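Local coordinates for 2-oxoadipate dioxygenase/decarboxylase, chloroplastic/amyloplastic (Oryza sativa, PDB 6W1K), which catalyses the iron(II)-dependent decarboxylation and hydroxylation of 2-oxoadipate to D-2-hydroxyglutarate with O2, a step of plant lysine breakdown, at residues V25-R36 with A154-E162. Numbering follows the deposited sequence.
Sequences VISNMEKVYLSR and ATLASTSGE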
loop_
_atom_site.group_PDB
_atom_site.type_symbol
_atom_site.label_atom_id
_atom_site.label_comp_id
_atom_site.label_asym_id
_atom_site.label_seq_id
_atom_site.Cartn_x
_atom_site.Cartn_y
_atom_site.Cartn_z
ATOM N N VAL A 25 -8.308 -1.501 -14.232
ATOM C CA VAL A 25 -7.195 -0.609 -13.943
ATOM C C VAL A 25 -6.375 -1.147 -12.770
ATOM O O VAL A 25 -5.131 -1.186 -12.820
ATOM C CB VAL A 25 -7.699 0.826 -13.667
ATOM C CG1 VAL A 25 -6.522 1.737 -13.239
ATOM C CG2 VAL A 25 -8.367 1.469 -14.896
ATOM N N ILE A 26 -7.039 -1.537 -11.685
ATOM C CA ILE A 26 -6.267 -1.982 -10.531
ATOM C C ILE A 26 -5.650 -3.329 -10.847
ATOM O O ILE A 26 -4.607 -3.675 -10.283
ATOM C CB ILE A 26 -7.069 -2.001 -9.207
ATOM C CG1 ILE A 26 -8.369 -2.790 -9.288
ATOM C CG2 ILE A 26 -7.322 -0.569 -8.775
ATOM C CD1 ILE A 26 -8.961 -3.153 -7.911
ATOM N N SER A 27 -6.241 -4.065 -11.786
ATOM C CA SER A 27 -5.636 -5.309 -12.242
ATOM C C SER A 27 -4.320 -5.038 -12.947
ATOM O O SER A 27 -3.342 -5.763 -12.743
ATOM C CB SER A 27 -6.612 -6.053 -13.149
ATOM O OG SER A 27 -5.973 -7.147 -13.734
ATOM N N ASN A 28 -4.257 -3.957 -13.732
ATOM C CA ASN A 28 -3.005 -3.611 -14.396
ATOM C C ASN A 28 -1.971 -3.105 -13.399
ATOM O O ASN A 28 -0.785 -3.394 -13.544
ATOM C CB ASN A 28 -3.270 -2.589 -15.508
ATOM C CG ASN A 28 -3.843 -3.244 -16.734
ATOM O OD1 ASN A 28 -3.535 -4.393 -16.996
ATOM N ND2 ASN A 28 -4.703 -2.553 -17.461
ATOM N N MET A 29 -2.395 -2.366 -12.362
ATOM C CA MET A 29 -1.446 -1.997 -11.316
ATOM C C MET A 29 -0.837 -3.246 -10.693
ATOM O O MET A 29 0.378 -3.318 -10.470
ATOM C CB MET A 29 -2.132 -1.146 -10.247
ATOM C CG MET A 29 -2.680 0.188 -10.755
ATOM S SD MET A 29 -3.643 1.026 -9.463
ATOM C CE MET A 29 -3.590 2.720 -9.993
ATOM N N GLU A 30 -1.678 -4.234 -10.402
ATOM C CA GLU A 30 -1.231 -5.477 -9.797
ATOM C C GLU A 30 -0.321 -6.261 -10.723
ATOM O O GLU A 30 0.594 -6.959 -10.250
ATOM C CB GLU A 30 -2.437 -6.334 -9.448
ATOM C CG GLU A 30 -2.103 -7.661 -8.852
ATOM C CD GLU A 30 -3.256 -8.656 -8.981
ATOM O OE1 GLU A 30 -3.685 -8.958 -10.119
ATOM O OE2 GLU A 30 -3.724 -9.150 -7.948
ATOM N N LYS A 31 -0.561 -6.193 -12.036
ATOM C CA LYS A 31 0.289 -6.926 -12.976
ATOM C C LYS A 31 1.728 -6.415 -12.959
ATOM O O LYS A 31 2.675 -7.213 -13.003
ATOM C CB LYS A 31 -0.286 -6.832 -14.391
ATOM C CG LYS A 31 -1.701 -7.363 -14.511
ATOM C CD LYS A 31 -1.928 -8.141 -15.814
ATOM C CE LYS A 31 -3.412 -8.543 -15.980
ATOM N NZ LYS A 31 -4.313 -7.318 -16.034
ATOM N N VAL A 32 1.914 -5.083 -12.981
ATOM C CA VAL A 32 3.253 -4.511 -12.868
ATOM C C VAL A 32 3.907 -4.939 -11.555
ATOM O O VAL A 32 5.076 -5.351 -11.524
ATOM C CB VAL A 32 3.204 -2.972 -12.967
ATOM C CG1 VAL A 32 4.626 -2.377 -12.669
ATOM C CG2 VAL A 32 2.719 -2.530 -14.338
ATOM N N TYR A 33 3.167 -4.815 -10.451
ATOM C CA TYR A 33 3.651 -5.218 -9.126
ATOM C C TYR A 33 4.138 -6.656 -9.099
ATOM O O TYR A 33 5.243 -6.946 -8.626
ATOM C CB TYR A 33 2.503 -5.021 -8.146
ATOM C CG TYR A 33 2.626 -5.555 -6.746
ATOM C CD1 TYR A 33 1.825 -6.612 -6.339
ATOM C CD2 TYR A 33 3.445 -4.921 -5.794
ATOM C CE1 TYR A 33 1.846 -7.074 -5.055
ATOM C CE2 TYR A 33 3.498 -5.394 -4.489
ATOM C CZ TYR A 33 2.660 -6.453 -4.133
ATOM O OH TYR A 33 2.651 -6.933 -2.866
ATOM N N LEU A 34 3.323 -7.581 -9.581
ATOM C CA LEU A 34 3.741 -8.982 -9.555
ATOM C C LEU A 34 4.931 -9.257 -10.468
ATOM O O LEU A 34 5.772 -10.108 -10.143
ATOM C CB LEU A 34 2.559 -9.881 -9.944
ATOM C CG LEU A 34 1.352 -9.856 -9.007
ATOM C CD1 LEU A 34 0.231 -10.709 -9.544
ATOM C CD2 LEU A 34 1.732 -10.354 -7.652
ATOM N N SER A 35 5.031 -8.568 -11.609
ATOM C CA SER A 35 6.156 -8.804 -12.510
ATOM C C SER A 35 7.483 -8.315 -11.934
ATOM O O SER A 35 8.549 -8.760 -12.379
ATOM C CB SER A 35 5.861 -8.139 -13.863
ATOM O OG SER A 35 5.985 -6.734 -13.795
ATOM N N ARG A 36 7.461 -7.419 -10.954
ATOM C CA ARG A 36 8.701 -6.887 -10.399
ATOM C C ARG A 36 8.986 -7.350 -8.983
ATOM O O ARG A 36 10.050 -7.005 -8.431
ATOM C CB ARG A 36 8.677 -5.351 -10.367
ATOM C CG ARG A 36 8.604 -4.610 -11.689
ATOM C CD ARG A 36 8.379 -3.117 -11.340
ATOM N NE ARG A 36 8.701 -2.214 -12.406
ATOM C CZ ARG A 36 8.342 -0.942 -12.414
ATOM N NH1 ARG A 36 7.623 -0.422 -11.412
ATOM N NH2 ARG A 36 8.688 -0.205 -13.442
ATOM N N ALA A 154 -1.087 10.239 -13.224
ATOM C CA ALA A 154 -0.390 9.329 -12.322
ATOM C C ALA A 154 -0.898 7.905 -12.457
ATOM O O ALA A 154 -0.132 6.953 -12.294
ATOM C CB ALA A 154 -0.540 9.804 -10.866
ATOM N N THR A 155 -2.184 7.730 -12.744
ATOM C CA THR A 155 -2.714 6.371 -12.869
ATOM C C THR A 155 -2.203 5.668 -14.119
ATOM O O THR A 155 -1.887 4.471 -14.078
ATOM C CB THR A 155 -4.245 6.441 -12.863
ATOM O OG1 THR A 155 -4.628 7.185 -11.706
ATOM C CG2 THR A 155 -4.856 5.065 -12.793
ATOM N N LEU A 156 -2.106 6.390 -15.230
ATOM C CA LEU A 156 -1.449 5.864 -16.419
ATOM C C LEU A 156 -0.030 5.415 -16.108
ATOM O O LEU A 156 0.395 4.327 -16.507
ATOM C CB LEU A 156 -1.447 6.937 -17.503
ATOM C CG LEU A 156 -2.376 6.941 -18.705
ATOM C CD1 LEU A 156 -1.942 8.137 -19.542
ATOM C CD2 LEU A 156 -2.258 5.650 -19.419
ATOM N N ALA A 157 0.717 6.244 -15.377
ATOM C CA ALA A 157 2.065 5.865 -14.950
ATOM C C ALA A 157 2.045 4.575 -14.126
ATOM O O ALA A 157 2.854 3.662 -14.345
ATOM C CB ALA A 157 2.686 7.004 -14.153
ATOM N N SER A 158 1.111 4.477 -13.187
ATOM C CA SER A 158 1.049 3.310 -12.314
ATOM C C SER A 158 0.671 2.055 -13.092
ATOM O O SER A 158 1.229 0.980 -12.850
ATOM C CB SER A 158 0.041 3.561 -11.190
ATOM O OG SER A 158 0.132 2.542 -10.219
ATOM N N THR A 159 -0.276 2.162 -14.022
ATOM C CA THR A 159 -0.680 0.963 -14.759
ATOM C C THR A 159 0.386 0.493 -15.732
ATOM O O THR A 159 0.360 -0.663 -16.155
ATOM C CB THR A 159 -1.986 1.187 -15.520
ATOM O OG1 THR A 159 -1.875 2.302 -16.421
ATOM C CG2 THR A 159 -3.134 1.430 -14.544
ATOM N N SER A 160 1.313 1.352 -16.114
ATOM C CA SER A 160 2.273 0.968 -17.126
ATOM C C SER A 160 3.654 0.745 -16.549
ATOM O O SER A 160 4.552 0.367 -17.295
ATOM C CB SER A 160 2.337 2.045 -18.219
ATOM O OG SER A 160 2.819 3.271 -17.677
ATOM N N GLY A 161 3.856 1.013 -15.261
ATOM C CA GLY A 161 5.168 0.826 -14.684
ATOM C C GLY A 161 6.206 1.862 -15.100
ATOM O O GLY A 161 7.397 1.577 -15.045
ATOM N N GLU A 162 5.788 3.064 -15.474
ATOM C CA GLU A 162 6.713 4.091 -15.944
ATOM C C GLU A 162 6.903 5.161 -14.877
ATOM O O GLU A 162 6.003 5.421 -14.077
ATOM C CB GLU A 162 6.195 4.721 -17.242
ATOM C CG GLU A 162 6.061 3.722 -18.382
ATOM C CD GLU A 162 7.389 3.224 -18.945
ATOM O OE1 GLU A 162 8.439 3.849 -18.676
ATOM O OE2 GLU A 162 7.356 2.204 -19.682
HETATM O O HOH W 1 -0.036 -3.345 -16.440
#
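Met29 and Thr159 mark the close passage of segment 25-36, part of helix 16-36, and helix 154-160, whose segment axes approach to 7.9 Å with N-to-C directions 46° apart and the two CA atoms 4.6 Å apart. Compact Thr159 suits the place opposite Met29, whose unbranched chain can lie along the neighbouring helix. The methyl CG2 of Thr159 packs 3.6 Å from Val25 CG1, while its OG1 sits between its own backbone N and carbonyl carbon (chi1 57°), near carbonyl oxygens one turn back. Thr155 offers the same kind of methyl, its CG2 packing against Val25 CG1 and the thiomethyl CE of Met29. Extended beyond CG, Met29 sets CG and CE each 3.7 Å from Ser158 OG, a buried hydroxyl satisfied by its hydrogen bond to Tyr191 O.

Further along, Val32 straddles the end of the shorter helix: CG2 meets Thr159 O at 3.5 Å, and CG1, anti to the backbone N, rests on Gly161 CA and lies over one face of the Arg36 guanidinium, offset toward its rim. Gly161 leaves the helix with positive phi, which glycine adopts readily, and its lack of a side chain lets the valine come close. Arg36, extended from CG to NE, reaches across so that NH2 meets Gly161 O at 2.7 Å, a weak hydrogen bond bent to 122°. A water donates to both Asn28 O and Thr159 O, bridging two carbonyls that cannot bond directly.

Leu75 and Phe78 of helix 72-81 extend the apolar end within this glyoxalase-clan fold; the Ser158 side chain lies about 13 Å from the bound 2-oxoadipate. Apolar side-chain groups thus fill much of the interface, the Gly161 backbone closes one end, and a water and one weak arginine bond serve backbone carbonyls.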